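Local coordinates for putative glycosyltransferase (GalT1) (Streptococcus parasanguinis FW213, PDB 5HEA), which probably transfers sugar units from nucleotide-activated donors, this chain being the C-terminal, GT-A-type portion of a longer protein, at residues Arg187-Asp192 / Lys260-Lys265; Ser233-Ala238 / Gln280-Lys285; Glu240-Leu245 / Tyr250-Gln255. One frame throughout, in Å; residues are numbered along the deposited sequence.

Interaction 1. Residues Arg187-Asp192 / Lys260-Lys265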
ATOM      1  N   ARG A 187       7.696  16.392  -8.111  1.00 61.82           N
ATOM      2  CA  ARG A 187       9.106  16.710  -7.983  1.00 63.01           C
ATOM      3  C   ARG A 187       9.234  18.064  -7.299  1.00 54.13           C
ATOM      4  O   ARG A 187       8.483  18.989  -7.601  1.00 59.54           O
ATOM      5  CB  ARG A 187       9.727  16.769  -9.388  1.00 63.38           C
ATOM      6  CG  ARG A 187      11.202  16.407  -9.503  1.00 63.10           C
ATOM      7  CD  ARG A 187      11.810  17.039 -10.761  1.00 68.30           C
ATOM      8  NE  ARG A 187      13.105  16.474 -11.139  1.00 69.91           N
ATOM      9  CZ  ARG A 187      13.387  15.963 -12.339  1.00 75.67           C
ATOM     10  NH1 ARG A 187      12.461  15.946 -13.296  1.00 71.77           N
ATOM     11  NH2 ARG A 187      14.599  15.472 -12.589  1.00 73.10           N
ATOM     12  N   LEU A 188      10.166  18.171  -6.357  1.00 53.07           N
ATOM     13  CA  LEU A 188      10.576  19.470  -5.836  1.00 54.25           C
ATOM     14  C   LEU A 188      11.726  19.903  -6.741  1.00 45.39           C
ATOM     15  O   LEU A 188      12.156  19.121  -7.590  1.00 44.38           O
ATOM     16  CB  LEU A 188      11.040  19.355  -4.379  1.00 66.45           C
ATOM     17  CG  LEU A 188      10.797  20.492  -3.369  1.00 66.40           C
ATOM     18  CD1 LEU A 188      11.946  20.587  -2.351  1.00 66.93           C
ATOM     19  CD2 LEU A 188      10.539  21.841  -4.036  1.00 58.90           C
ATOM     20  N   ARG A 189      12.225  21.129  -6.564  1.00 46.46           N
ATOM     21  CA  ARG A 189      13.156  21.742  -7.516  1.00 45.71           C
ATOM     22  C   ARG A 189      12.519  21.672  -8.907  1.00 35.18           C
ATOM     23  O   ARG A 189      13.139  21.256  -9.887  1.00 35.75           O
ATOM     24  CB  ARG A 189      14.516  21.032  -7.495  1.00 49.16           C
ATOM     25  CG  ARG A 189      15.216  21.032  -6.147  1.00 54.82           C
ATOM     26  CD  ARG A 189      15.612  22.441  -5.738  1.00 70.89           C
ATOM     27  NE  ARG A 189      16.853  22.460  -4.964  1.00 79.31           N
ATOM     28  CZ  ARG A 189      18.056  22.697  -5.482  1.00 81.00           C
ATOM     29  NH1 ARG A 189      18.193  22.942  -6.783  1.00 77.96           N
ATOM     30  NH2 ARG A 189      19.123  22.692  -4.695  1.00 80.25           N
ATOM     31  N   GLU A 190      11.243  22.032  -8.974  1.00 30.20           N
ATOM     32  CA  GLU A 190      10.508  21.909 -10.221  1.00 35.83           C
ATOM     33  C   GLU A 190      10.844  23.092 -11.129  1.00 36.62           C
ATOM     34  O   GLU A 190      10.922  22.929 -12.354  1.00 27.60           O
ATOM     35  CB  GLU A 190       8.999  21.769  -9.971  1.00 45.44           C
ATOM     36  CG  GLU A 190       8.294  22.982  -9.325  1.00 50.74           C
ATOM     37  CD  GLU A 190       8.348  23.024  -7.783  1.00 61.17           C
ATOM     38  OE1 GLU A 190       9.066  22.216  -7.144  1.00 48.82           O
ATOM     39  OE2 GLU A 190       7.658  23.891  -7.198  1.00 71.64           O
ATOM     40  N   ASP A 191      11.069  24.258 -10.506  1.00 32.14           N
ATOM     41  CA  ASP A 191      11.533  25.485 -11.187  1.00 44.94           C
ATOM     42  C   ASP A 191      12.884  25.243 -11.848  1.00 39.81           C
ATOM     43  O   ASP A 191      13.109  25.638 -13.003  1.00 28.44           O
ATOM     44  CB  ASP A 191      11.703  26.660 -10.198  1.00 52.83           C
ATOM     45  CG  ASP A 191      10.379  27.271  -9.742  1.00 59.05           C
ATOM     46  OD1 ASP A 191       9.325  26.884 -10.291  1.00 55.72           O
ATOM     47  OD2 ASP A 191      10.398  28.154  -8.837  1.00 59.91           O
ATOM     48  N   ASP A 192      13.774  24.610 -11.080  1.00 29.42           N
ATOM     49  CA  ASP A 192      15.123  24.228 -11.507  1.00 23.72           C
ATOM     50  C   ASP A 192      15.081  23.390 -12.802  1.00 23.97           C
ATOM     51  O   ASP A 192      15.932  23.541 -13.676  1.00 26.71           O
ATOM     52  CB  ASP A 192      15.778  23.450 -10.351  1.00 34.61           C
ATOM     53  CG  ASP A 192      17.238  23.047 -10.617  1.00 31.83           C
ATOM     54  OD1 ASP A 192      17.970  23.723 -11.369  1.00 32.70           O
ATOM     55  OD2 ASP A 192      17.658  22.042 -10.023  1.00 34.07           O
ATOM     56  N   LYS A 260      29.437  20.381 -10.095  1.00 25.94           N
ATOM     57  CA  LYS A 260      30.426  19.885  -9.138  1.00 27.09           C
ATOM     58  C   LYS A 260      30.085  20.334  -7.723  1.00 26.46           C
ATOM     59  O   LYS A 260      30.239  19.567  -6.773  1.00 26.79           O
ATOM     60  CB  LYS A 260      31.838  20.344  -9.513  1.00 26.02           C
ATOM     61  CG  LYS A 260      32.332  19.786 -10.830  1.00 31.87           C
ATOM     62  CD  LYS A 260      33.761  20.228 -11.152  1.00 42.62           C
ATOM     63  CE  LYS A 260      34.113  19.852 -12.589  1.00 44.18           C
ATOM     64  NZ  LYS A 260      35.549  19.931 -12.958  1.00 54.68           N
ATOM     65  N   GLY A 261      29.631  21.578  -7.591  1.00 29.04           N
ATOM     66  CA  GLY A 261      29.155  22.095  -6.314  1.00 35.13           C
ATOM     67  C   GLY A 261      27.966  21.323  -5.753  1.00 32.76           C
ATOM     68  O   GLY A 261      27.925  21.032  -4.559  1.00 25.07           O
ATOM     69  N   ARG A 262      27.005  20.976  -6.611  1.00 25.45           N
ATOM     70  CA  ARG A 262      25.853  20.174  -6.184  1.00 26.14           C
ATOM     71  C   ARG A 262      26.246  18.762  -5.737  1.00 24.61           C
ATOM     72  O   ARG A 262      25.747  18.267  -4.726  1.00 29.13           O
ATOM     73  CB  ARG A 262      24.777  20.109  -7.281  1.00 25.40           C
ATOM     74  CG  ARG A 262      24.098  21.449  -7.512  1.00 28.17           C
ATOM     75  CD  ARG A 262      23.104  21.398  -8.685  1.00 29.89           C
ATOM     76  NE  ARG A 262      22.378  22.658  -8.847  1.00 26.66           N
ATOM     77  CZ  ARG A 262      21.176  22.777  -9.416  1.00 31.62           C
ATOM     78  NH1 ARG A 262      20.522  21.707  -9.874  1.00 22.29           N
ATOM     79  NH2 ARG A 262      20.618  23.973  -9.521  1.00 27.50           N
ATOM     80  N   LEU A 263      27.138  18.121  -6.487  1.00 21.81           N
ATOM     81  CA  LEU A 263      27.641  16.802  -6.116  1.00 21.72           C
ATOM     82  C   LEU A 263      28.255  16.801  -4.712  1.00 26.16           C
ATOM     83  O   LEU A 263      28.021  15.882  -3.921  1.00 27.65           O
ATOM     84  CB  LEU A 263      28.678  16.315  -7.148  1.00 18.91           C
ATOM     85  CG  LEU A 263      28.053  15.909  -8.490  1.00 23.00           C
ATOM     86  CD1 LEU A 263      29.155  15.656  -9.522  1.00 20.11           C
ATOM     87  CD2 LEU A 263      27.170  14.677  -8.309  1.00 18.84           C
ATOM     88  N   LYS A 264      29.046  17.830  -4.418  1.00 24.89           N
ATOM     89  CA  LYS A 264      29.673  17.987  -3.103  1.00 27.52           C
ATOM     90  C   LYS A 264      28.613  18.061  -2.015  1.00 36.34           C
ATOM     91  O   LYS A 264      28.713  17.394  -0.984  1.00 44.63           O
ATOM     92  CB  LYS A 264      30.531  19.257  -3.058  1.00 33.12           C
ATOM     93  CG  LYS A 264      31.996  19.033  -3.411  1.00 47.47           C
ATOM     94  CD  LYS A 264      32.802  20.335  -3.450  1.00 54.87           C
ATOM     95  CE  LYS A 264      32.656  21.058  -4.793  1.00 58.45           C
ATOM     96  NZ  LYS A 264      33.064  20.204  -5.954  1.00 49.03           N
ATOM     97  N   LYS A 265      27.596  18.883  -2.252  1.00 29.70           N
ATOM     98  CA  LYS A 265      26.504  19.044  -1.303  1.00 32.68           C
ATOM     99  C   LYS A 265      25.717  17.739  -1.134  1.00 33.71           C
ATOM    100  O   LYS A 265      25.406  17.335  -0.016  1.00 33.07           O
ATOM    101  CB  LYS A 265      25.577  20.177  -1.755  1.00 43.08           C
ATOM    102  CG  LYS A 265      24.489  20.520  -0.760  1.00 55.22           C
ATOM    103  CD  LYS A 265      23.803  21.833  -1.114  1.00 63.73           C
ATOM    104  CE  LYS A 265      22.822  22.264  -0.022  1.00 71.19           C
ATOM    105  NZ  LYS A 265      21.728  21.269   0.217  1.00 69.68           N
TER
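D192 and R262 reach toward each other from opposite directions and meet end-on, with the two terminal nitrogens of the guanidinium each taking one oxygen of the carboxylate. R262 NH1 lies 2.9 Å from D192 OD2, and R262 NH2 lies 3.2 Å from D192 OD1. The fork is not flat, since the two planes stand 60° apart. D192 OD2 offers its syn lone pair to NH1, whereas NH2 comes to OD1 from above the carboxylate plane while keeping D192 OD1 close to its own guanidinium plane. CG of D192 stands opposite the backbone N (chi1 -177°), which turns the carboxylate out of its loop toward the helix; R262 spans the remaining distance with a chain extended from CG to NE, as the CA atoms of D192 and R262 are 12.6 Å apart.

The contact ties a loop of the GT-A-type fold, between strand 171-174 and helix 195-201, to helix 253-272 of the C-terminal helical region. Helix 231-247 lies between them and supplies further partners: M234 O accepts from R262 NH1, N237 ND2 donates to D192 OD2, and R241 NH2 forms a salt bridge with D192 OD1. Each carboxylate oxygen thus has more than one donor.

R189 completes the salt-bridge network from within the loop, its NH1 3.4 Å from D192 OD2. Its bent chain slides past R262 in the opposite direction. With the guanidinium planes nearly perpendicular (85°), R189 meets R262 edge to face: R189 NH1 lies above one face of the R262 guanidinium, offset toward the rim, 3.8 Å from R262 NH2. The shared carboxylate lies at the edge of both groups, while R189 NE is paired with D229.

Interaction 2. Residues Ser233-Ala238 / Gln280-Lys285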
ATOM      1  N   SER A 233      16.666  15.277  -7.151  1.00 22.78           N
ATOM      2  CA  SER A 233      16.340  16.205  -8.238  1.00 27.48           C
ATOM      3  C   SER A 233      17.426  17.244  -8.517  1.00 24.28           C
ATOM      4  O   SER A 233      17.702  17.577  -9.675  1.00 24.55           O
ATOM      5  CB  SER A 233      15.039  16.932  -7.925  1.00 28.53           C
ATOM      6  OG  SER A 233      13.960  16.059  -8.162  1.00 33.43           O
ATOM      7  N   MET A 234      18.021  17.767  -7.451  1.00 23.39           N
ATOM      8  CA  MET A 234      19.117  18.726  -7.575  1.00 25.61           C
ATOM      9  C   MET A 234      20.197  18.185  -8.537  1.00 23.06           C
ATOM     10  O   MET A 234      20.718  18.910  -9.391  1.00 20.88           O
ATOM     11  CB  MET A 234      19.714  19.008  -6.193  1.00 24.39           C
ATOM     12  CG  MET A 234      20.797  20.082  -6.176  1.00 34.36           C
ATOM     13  SD  MET A 234      21.536  20.336  -4.541  1.00 41.83           S
ATOM     14  CE  MET A 234      22.224  18.708  -4.180  1.00 37.08           C
ATOM     15  N   ILE A 235      20.501  16.900  -8.404  1.00 19.20           N
ATOM     16  CA  ILE A 235      21.539  16.271  -9.211  1.00 18.62           C
ATOM     17  C   ILE A 235      21.018  15.955 -10.603  1.00 22.46           C
ATOM     18  O   ILE A 235      21.639  16.327 -11.591  1.00 22.24           O
ATOM     19  CB  ILE A 235      22.078  14.993  -8.517  1.00 21.83           C
ATOM     20  CG1 ILE A 235      22.680  15.364  -7.163  1.00 24.01           C
ATOM     21  CG2 ILE A 235      23.122  14.304  -9.379  1.00 20.22           C
ATOM     22  CD1 ILE A 235      23.716  16.476  -7.281  1.00 28.30           C
ATOM     23  N   SER A 236      19.876  15.270 -10.693  1.00 23.20           N
ATOM     24  CA  SER A 236      19.360  14.882 -12.012  1.00 23.94           C
ATOM     25  C   SER A 236      18.964  16.095 -12.882  1.00 24.17           C
ATOM     26  O   SER A 236      19.153  16.067 -14.103  1.00 19.38           O
ATOM     27  CB  SER A 236      18.210  13.874 -11.887  1.00 23.40           C
ATOM     28  OG  SER A 236      17.119  14.464 -11.233  1.00 29.09           O
ATOM     29  N   ASN A 237      18.442  17.158 -12.262  1.00 22.35           N
ATOM     30  CA  ASN A 237      18.182  18.408 -12.994  1.00 20.58           C
ATOM     31  C   ASN A 237      19.439  18.970 -13.648  1.00 22.21           C
ATOM     32  O   ASN A 237      19.398  19.396 -14.792  1.00 18.84           O
ATOM     33  CB  ASN A 237      17.574  19.503 -12.098  1.00 18.39           C
ATOM     34  CG  ASN A 237      16.134  19.209 -11.698  1.00 24.85           C
ATOM     35  OD1 ASN A 237      15.516  18.284 -12.212  1.00 24.53           O
ATOM     36  ND2 ASN A 237      15.593  20.013 -10.788  1.00 19.38           N
ATOM     37  N   ALA A 238      20.541  19.016 -12.900  1.00 21.03           N
ATOM     38  CA  ALA A 238      21.800  19.547 -13.431  1.00 22.44           C
ATOM     39  C   ALA A 238      22.363  18.664 -14.569  1.00 20.81           C
ATOM     40  O   ALA A 238      22.905  19.170 -15.555  1.00 20.14           O
ATOM     41  CB  ALA A 238      22.835  19.714 -12.303  1.00 19.87           C
ATOM     42  N   GLN A 280      26.150   7.128  -2.391  1.00 23.19           N
ATOM     43  CA  GLN A 280      27.117   6.335  -3.137  1.00 28.58           C
ATOM     44  C   GLN A 280      27.312   6.902  -4.547  1.00 25.20           C
ATOM     45  O   GLN A 280      28.448   7.055  -5.011  1.00 24.97           O
ATOM     46  CB  GLN A 280      26.655   4.871  -3.188  1.00 31.79           C
ATOM     47  CG  GLN A 280      27.500   3.951  -4.067  1.00 45.65           C
ATOM     48  CD  GLN A 280      26.864   3.632  -5.438  1.00 53.12           C
ATOM     49  OE1 GLN A 280      25.678   3.294  -5.549  1.00 41.32           O
ATOM     50  NE2 GLN A 280      27.676   3.726  -6.488  1.00 54.60           N
ATOM     51  N   GLN A 281      26.207   7.231  -5.216  1.00 23.29           N
ATOM     52  CA  GLN A 281      26.263   7.695  -6.599  1.00 25.92           C
ATOM     53  C   GLN A 281      26.973   9.039  -6.702  1.00 21.75           C
ATOM     54  O   GLN A 281      27.861   9.218  -7.544  1.00 20.83           O
ATOM     55  CB  GLN A 281      24.853   7.757  -7.220  1.00 24.02           C
ATOM     56  CG  GLN A 281      24.249   6.370  -7.532  1.00 33.72           C
ATOM     57  CD  GLN A 281      24.839   5.722  -8.796  1.00 54.02           C
ATOM     58  OE1 GLN A 281      25.254   6.416  -9.739  1.00 55.82           O
ATOM     59  NE2 GLN A 281      24.873   4.383  -8.819  1.00 59.24           N
ATOM     60  N   CYS A 282      26.588   9.975  -5.835  1.00 19.43           N
ATOM     61  CA  CYS A 282      27.178  11.312  -5.831  1.00 23.66           C
ATOM     62  C   CYS A 282      28.645  11.320  -5.450  1.00 23.02           C
ATOM     63  O   CYS A 282      29.451  12.041  -6.045  1.00 22.42           O
ATOM     64  CB  CYS A 282      26.417  12.230  -4.870  1.00 30.90           C
ATOM     65  SG  CYS A 282      24.794  12.735  -5.500  1.00 36.52           S
ATOM     66  N   CYS A 283      28.996  10.548  -4.430  1.00 23.25           N
ATOM     67  CA  CYS A 283      30.399  10.453  -4.045  1.00 25.46           C
ATOM     68  C   CYS A 283      31.258   9.839  -5.124  1.00 24.22           C
ATOM     69  O   CYS A 283      32.400  10.248  -5.314  1.00 26.51           O
ATOM     70  CB  CYS A 283      30.562   9.669  -2.744  1.00 32.98           C
ATOM     71  SG  CYS A 283      30.019  10.633  -1.349  1.00 49.17           S
ATOM     72  N   ASN A 284      30.720   8.851  -5.827  1.00 20.86           N
ATOM     73  CA  ASN A 284      31.466   8.236  -6.921  1.00 20.90           C
ATOM     74  C   ASN A 284      31.678   9.226  -8.058  1.00 24.13           C
ATOM     75  O   ASN A 284      32.781   9.332  -8.590  1.00 26.66           O
ATOM     76  CB  ASN A 284      30.760   6.976  -7.420  1.00 24.24           C
ATOM     77  CG  ASN A 284      31.332   6.460  -8.737  1.00 30.42           C
ATOM     78  OD1 ASN A 284      32.525   6.170  -8.850  1.00 29.12           O
ATOM     79  ND2 ASN A 284      30.473   6.327  -9.731  1.00 23.00           N
ATOM     80  N   LYS A 285      30.612   9.939  -8.417  1.00 20.13           N
ATOM     81  CA  LYS A 285      30.675  10.959  -9.448  1.00 22.53           C
ATOM     82  C   LYS A 285      31.692  12.042  -9.084  1.00 29.25           C
ATOM     83  O   LYS A 285      32.506  12.445  -9.917  1.00 25.53           O
ATOM     84  CB  LYS A 285      29.275  11.548  -9.727  1.00 19.35           C
ATOM     85  CG  LYS A 285      28.390  10.599 -10.535  1.00 26.92           C
ATOM     86  CD  LYS A 285      27.086  11.255 -11.012  1.00 35.45           C
ATOM     87  CE  LYS A 285      25.877  10.706 -10.266  1.00 38.93           C
ATOM     88  NZ  LYS A 285      24.565  11.135 -10.859  1.00 31.63           N
TER
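I235 and C282 mark the nearest backbone approach of two helical segments, 233-238 on helix 231-247 and 280-285 on helix 276-291, with their CA atoms 8.2 Å apart. Both side chains leave the backbone toward the facing segment, as does that of K285, one turn beyond C282. No hydrogen bond joins the segments, and they bury little surface against each other (108 Å²).

I235 divides its two branches between these partners. Its CG1 meets C282 SG at 3.8 Å, an apolar contact. The other branch, CG2, lies opposite the backbone N and approaches K285 NZ, also at 3.8 Å; the two side chains slide past each other in opposite directions. K285 departs from a straight chain at chi3 (-109°), and its ammonium comes alongside the methyl. I235 also packs on R262 and C266, so helix 253-272 takes part in the same three-helix cluster.

C282 is joined to C266 by a disulfide, and the neighbouring C283 to C267, which locks helix 276-291 to helix 253-272 by two covalent links. K285 NZ finds its charged partners in E239 of the same chain and E240 of the second subunit. The chemistry is therefore split: a disulfide sulfur presents an apolar surface to I235, whereas the ammonium of K285 rests against the CG2 methyl of I235 and has carboxylates for charge partners, one of them on the second subunit.

Interaction 3. Residues Glu240-Leu245 / Tyr250-Gln255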
ATOM      1  N   GLU A 240      20.540  16.558 -16.596  1.00 21.89           N
ATOM      2  CA  GLU A 240      19.639  16.796 -17.724  1.00 21.70           C
ATOM      3  C   GLU A 240      19.967  18.120 -18.446  1.00 23.57           C
ATOM      4  O   GLU A 240      20.036  18.184 -19.682  1.00 23.71           O
ATOM      5  CB  GLU A 240      18.208  16.802 -17.173  1.00 23.03           C
ATOM      6  CG  GLU A 240      17.073  17.049 -18.157  1.00 27.78           C
ATOM      7  CD  GLU A 240      15.722  16.996 -17.441  1.00 39.59           C
ATOM      8  OE1 GLU A 240      15.541  17.687 -16.398  1.00 33.88           O
ATOM      9  OE2 GLU A 240      14.852  16.229 -17.896  1.00 42.53           O
ATOM     10  N   ARG A 241      20.192  19.179 -17.675  1.00 20.57           N
ATOM     11  CA  ARG A 241      20.467  20.494 -18.260  1.00 20.85           C
ATOM     12  C   ARG A 241      21.810  20.539 -19.013  1.00 26.17           C
ATOM     13  O   ARG A 241      21.905  21.108 -20.114  1.00 20.40           O
ATOM     14  CB  ARG A 241      20.400  21.588 -17.185  1.00 24.23           C
ATOM     15  CG  ARG A 241      20.929  22.955 -17.636  1.00 23.03           C
ATOM     16  CD  ARG A 241      20.532  24.069 -16.653  1.00 26.79           C
ATOM     17  NE  ARG A 241      20.881  23.798 -15.257  1.00 25.70           N
ATOM     18  CZ  ARG A 241      19.985  23.587 -14.291  1.00 34.57           C
ATOM     19  NH1 ARG A 241      18.691  23.614 -14.576  1.00 26.86           N
ATOM     20  NH2 ARG A 241      20.374  23.361 -13.034  1.00 25.95           N
ATOM     21  N   ILE A 242      22.842  19.940 -18.429  1.00 19.62           N
ATOM     22  CA  ILE A 242      24.125  19.829 -19.128  1.00 19.13           C
ATOM     23  C   ILE A 242      23.967  19.059 -20.433  1.00 25.12           C
ATOM     24  O   ILE A 242      24.474  19.485 -21.470  1.00 21.82           O
ATOM     25  CB  ILE A 242      25.221  19.190 -18.240  1.00 20.88           C
ATOM     26  CG1 ILE A 242      25.643  20.191 -17.156  1.00 26.51           C
ATOM     27  CG2 ILE A 242      26.435  18.746 -19.099  1.00 20.63           C
ATOM     28  CD1 ILE A 242      26.343  19.553 -15.960  1.00 24.82           C
ATOM     29  N   ALA A 243      23.246  17.937 -20.394  1.00 17.75           N
ATOM     30  CA  ALA A 243      23.078  17.129 -21.603  1.00 19.47           C
ATOM     31  C   ALA A 243      22.337  17.883 -22.712  1.00 25.38           C
ATOM     32  O   ALA A 243      22.655  17.746 -23.893  1.00 24.19           O
ATOM     33  CB  ALA A 243      22.356  15.805 -21.279  1.00 21.78           C
ATOM     34  N   LEU A 244      21.335  18.669 -22.331  1.00 23.81           N
ATOM     35  CA  LEU A 244      20.577  19.449 -23.299  1.00 23.39           C
ATOM     36  C   LEU A 244      21.426  20.550 -23.907  1.00 22.55           C
ATOM     37  O   LEU A 244      21.477  20.694 -25.118  1.00 24.23           O
ATOM     38  CB  LEU A 244      19.353  20.086 -22.640  1.00 28.58           C
ATOM     39  CG  LEU A 244      18.007  19.420 -22.876  1.00 40.96           C
ATOM     40  CD1 LEU A 244      16.934  20.325 -22.279  1.00 42.91           C
ATOM     41  CD2 LEU A 244      17.756  19.176 -24.369  1.00 26.91           C
ATOM     42  N   LEU A 245      22.070  21.343 -23.055  1.00 22.56           N
ATOM     43  CA  LEU A 245      22.914  22.441 -23.521  1.00 23.45           C
ATOM     44  C   LEU A 245      24.029  21.930 -24.422  1.00 27.84           C
ATOM     45  O   LEU A 245      24.358  22.562 -25.424  1.00 27.77           O
ATOM     46  CB  LEU A 245      23.512  23.212 -22.340  1.00 22.91           C
ATOM     47  CG  LEU A 245      22.551  24.042 -21.480  1.00 27.00           C
ATOM     48  CD1 LEU A 245      23.307  24.655 -20.320  1.00 29.01           C
ATOM     49  CD2 LEU A 245      21.918  25.117 -22.321  1.00 33.07           C
ATOM     50  N   TYR A 250      25.585  24.840 -26.665  1.00 25.47           N
ATOM     51  CA  TYR A 250      25.890  25.933 -25.746  1.00 29.16           C
ATOM     52  C   TYR A 250      27.103  25.614 -24.873  1.00 36.82           C
ATOM     53  O   TYR A 250      27.442  24.448 -24.655  1.00 32.20           O
ATOM     54  CB  TYR A 250      24.690  26.267 -24.856  1.00 30.16           C
ATOM     55  CG  TYR A 250      23.554  26.940 -25.589  1.00 27.82           C
ATOM     56  CD1 TYR A 250      22.459  26.206 -26.041  1.00 22.80           C
ATOM     57  CD2 TYR A 250      23.577  28.311 -25.834  1.00 26.35           C
ATOM     58  CE1 TYR A 250      21.413  26.824 -26.715  1.00 26.81           C
ATOM     59  CE2 TYR A 250      22.534  28.942 -26.503  1.00 29.79           C
ATOM     60  CZ  TYR A 250      21.458  28.194 -26.939  1.00 30.84           C
ATOM     61  OH  TYR A 250      20.424  28.809 -27.598  1.00 33.00           O
ATOM     62  N   ASP A 251      27.743  26.659 -24.358  1.00 36.19           N
ATOM     63  CA  ASP A 251      28.914  26.491 -23.508  1.00 39.11           C
ATOM     64  C   ASP A 251      28.559  25.924 -22.129  1.00 36.23           C
ATOM     65  O   ASP A 251      27.536  26.293 -21.535  1.00 28.06           O
ATOM     66  CB  ASP A 251      29.656  27.810 -23.351  1.00 45.29           C
ATOM     67  CG  ASP A 251      30.943  27.648 -22.585  1.00 49.99           C
ATOM     68  OD1 ASP A 251      31.866  26.993 -23.114  1.00 61.21           O
ATOM     69  OD2 ASP A 251      31.026  28.161 -21.453  1.00 51.75           O
ATOM     70  N   LEU A 252      29.426  25.053 -21.616  1.00 30.19           N
ATOM     71  CA  LEU A 252      29.107  24.246 -20.429  1.00 30.34           C
ATOM     72  C   LEU A 252      29.879  24.652 -19.177  1.00 35.55           C
ATOM     73  O   LEU A 252      29.670  24.079 -18.106  1.00 30.46           O
ATOM     74  CB  LEU A 252      29.377  22.756 -20.719  1.00 29.03           C
ATOM     75  CG  LEU A 252      28.644  22.149 -21.914  1.00 29.78           C
ATOM     76  CD1 LEU A 252      29.110  20.713 -22.171  1.00 27.49           C
ATOM     77  CD2 LEU A 252      27.130  22.196 -21.689  1.00 29.07           C
ATOM     78  N   THR A 253      30.763  25.639 -19.307  1.00 27.59           N
ATOM     79  CA  THR A 253      31.680  25.984 -18.229  1.00 33.22           C
ATOM     80  C   THR A 253      31.020  26.233 -16.873  1.00 32.90           C
ATOM     81  O   THR A 253      31.425  25.648 -15.873  1.00 37.19           O
ATOM     82  CB  THR A 253      32.523  27.209 -18.598  1.00 41.50           C
ATOM     83  OG1 THR A 253      33.191  26.950 -19.833  1.00 38.47           O
ATOM     84  CG2 THR A 253      33.548  27.485 -17.516  1.00 38.90           C
ATOM     85  N   GLU A 254      30.014  27.099 -16.835  1.00 31.61           N
ATOM     86  CA  GLU A 254      29.370  27.443 -15.565  1.00 29.79           C
ATOM     87  C   GLU A 254      28.496  26.314 -15.034  1.00 27.82           C
ATOM     88  O   GLU A 254      28.417  26.116 -13.819  1.00 30.19           O
ATOM     89  CB  GLU A 254      28.546  28.728 -15.692  1.00 35.78           C
ATOM     90  CG  GLU A 254      29.369  29.920 -16.162  1.00 43.94           C
ATOM     91  CD  GLU A 254      30.520  30.234 -15.217  1.00 50.87           C
ATOM     92  OE1 GLU A 254      30.297  30.262 -13.981  1.00 45.68           O
ATOM     93  OE2 GLU A 254      31.649  30.448 -15.713  1.00 60.07           O
ATOM     94  N   GLN A 255      27.844  25.578 -15.935  1.00 26.02           N
ATOM     95  CA  GLN A 255      26.988  24.462 -15.517  1.00 29.28           C
ATOM     96  C   GLN A 255      27.819  23.367 -14.868  1.00 23.80           C
ATOM     97  O   GLN A 255      27.404  22.773 -13.873  1.00 32.39           O
ATOM     98  CB  GLN A 255      26.199  23.903 -16.695  1.00 31.52           C
ATOM     99  CG  GLN A 255      25.244  24.910 -17.306  1.00 35.31           C
ATOM    100  CD  GLN A 255      24.021  25.130 -16.453  1.00 40.91           C
ATOM    101  OE1 GLN A 255      23.581  24.229 -15.738  1.00 47.25           O
ATOM    102  NE2 GLN A 255      23.459  26.331 -16.520  1.00 42.32           N
TER
HETATM  103  O   HOH W   1      23.204  23.354 -12.407  1.00 35.73           O
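The guanidinium of R241 receives Q255 OE1 and a water at its edge, in its plane, and Y196 engages the same group in a cation-pi contact. R241 NE donates to Q255 OE1 over 2.8 Å, with an N-H...O angle of 140°, so the bond is distinctly bent. The donor is tilted from the carbonyl plane, consistent with the guanidinium and amide planes standing 64° apart. The water accepts from R241 NH2 at 2.9 Å and gives only a weak, long bond to Q255 OE1. A bend at chi2 (-75°) folds the Q255 chain, which runs across that of R241 at about a right angle and brings OE1 to NE. The ring of Y250 is approached obliquely by L245, whose CD2 is 3.9 Å from Y250 CD1.

These groups lie where helix 231-247 turns back into helix 253-272, an alpha-alpha hairpin. The turn is closed by Y250 N, which donates to L245 O over 2.9 Å. At the start of the second helix, D251 OD2 accepts from T253 OG1 and, in a weak capping bond, from T253 N.

L245 fills the angle between the arms: CD1 meets Q255 CG at 3.6 Å, and CB touches L252 CD2 at 3.8 Å. I242, one turn earlier, slides past Q255 in the opposite direction, its CG1 3.8 Å from Q255 CB. Helix 195-201 packs on this corner through L200, which touches both L245 and Y250, and K294 of the second subunit packs on Y250.

In the fold
From the N terminus, the chain first lays down most of the sheet of the GT-A-type fold, then enters the loop 187-192. Interaction 1 closes a long loop from there to helix 253-272, spanning helix 195-201, the long strand 204-217 and helix 231-247. Interaction 2 starts within that span, on helix 231-247, and ends beyond it on helix 276-291, so the two cross. Interaction 3, a short closure between the adjoining ends of helices 231-247 and 253-272, falls within both. Interactions 1 and 2 touch directly, their centres about 8 Å apart, and R241 of interaction 3 reaches D192 of interaction 1. Together they tie the last three helices to one another and to the sheet-bearing part.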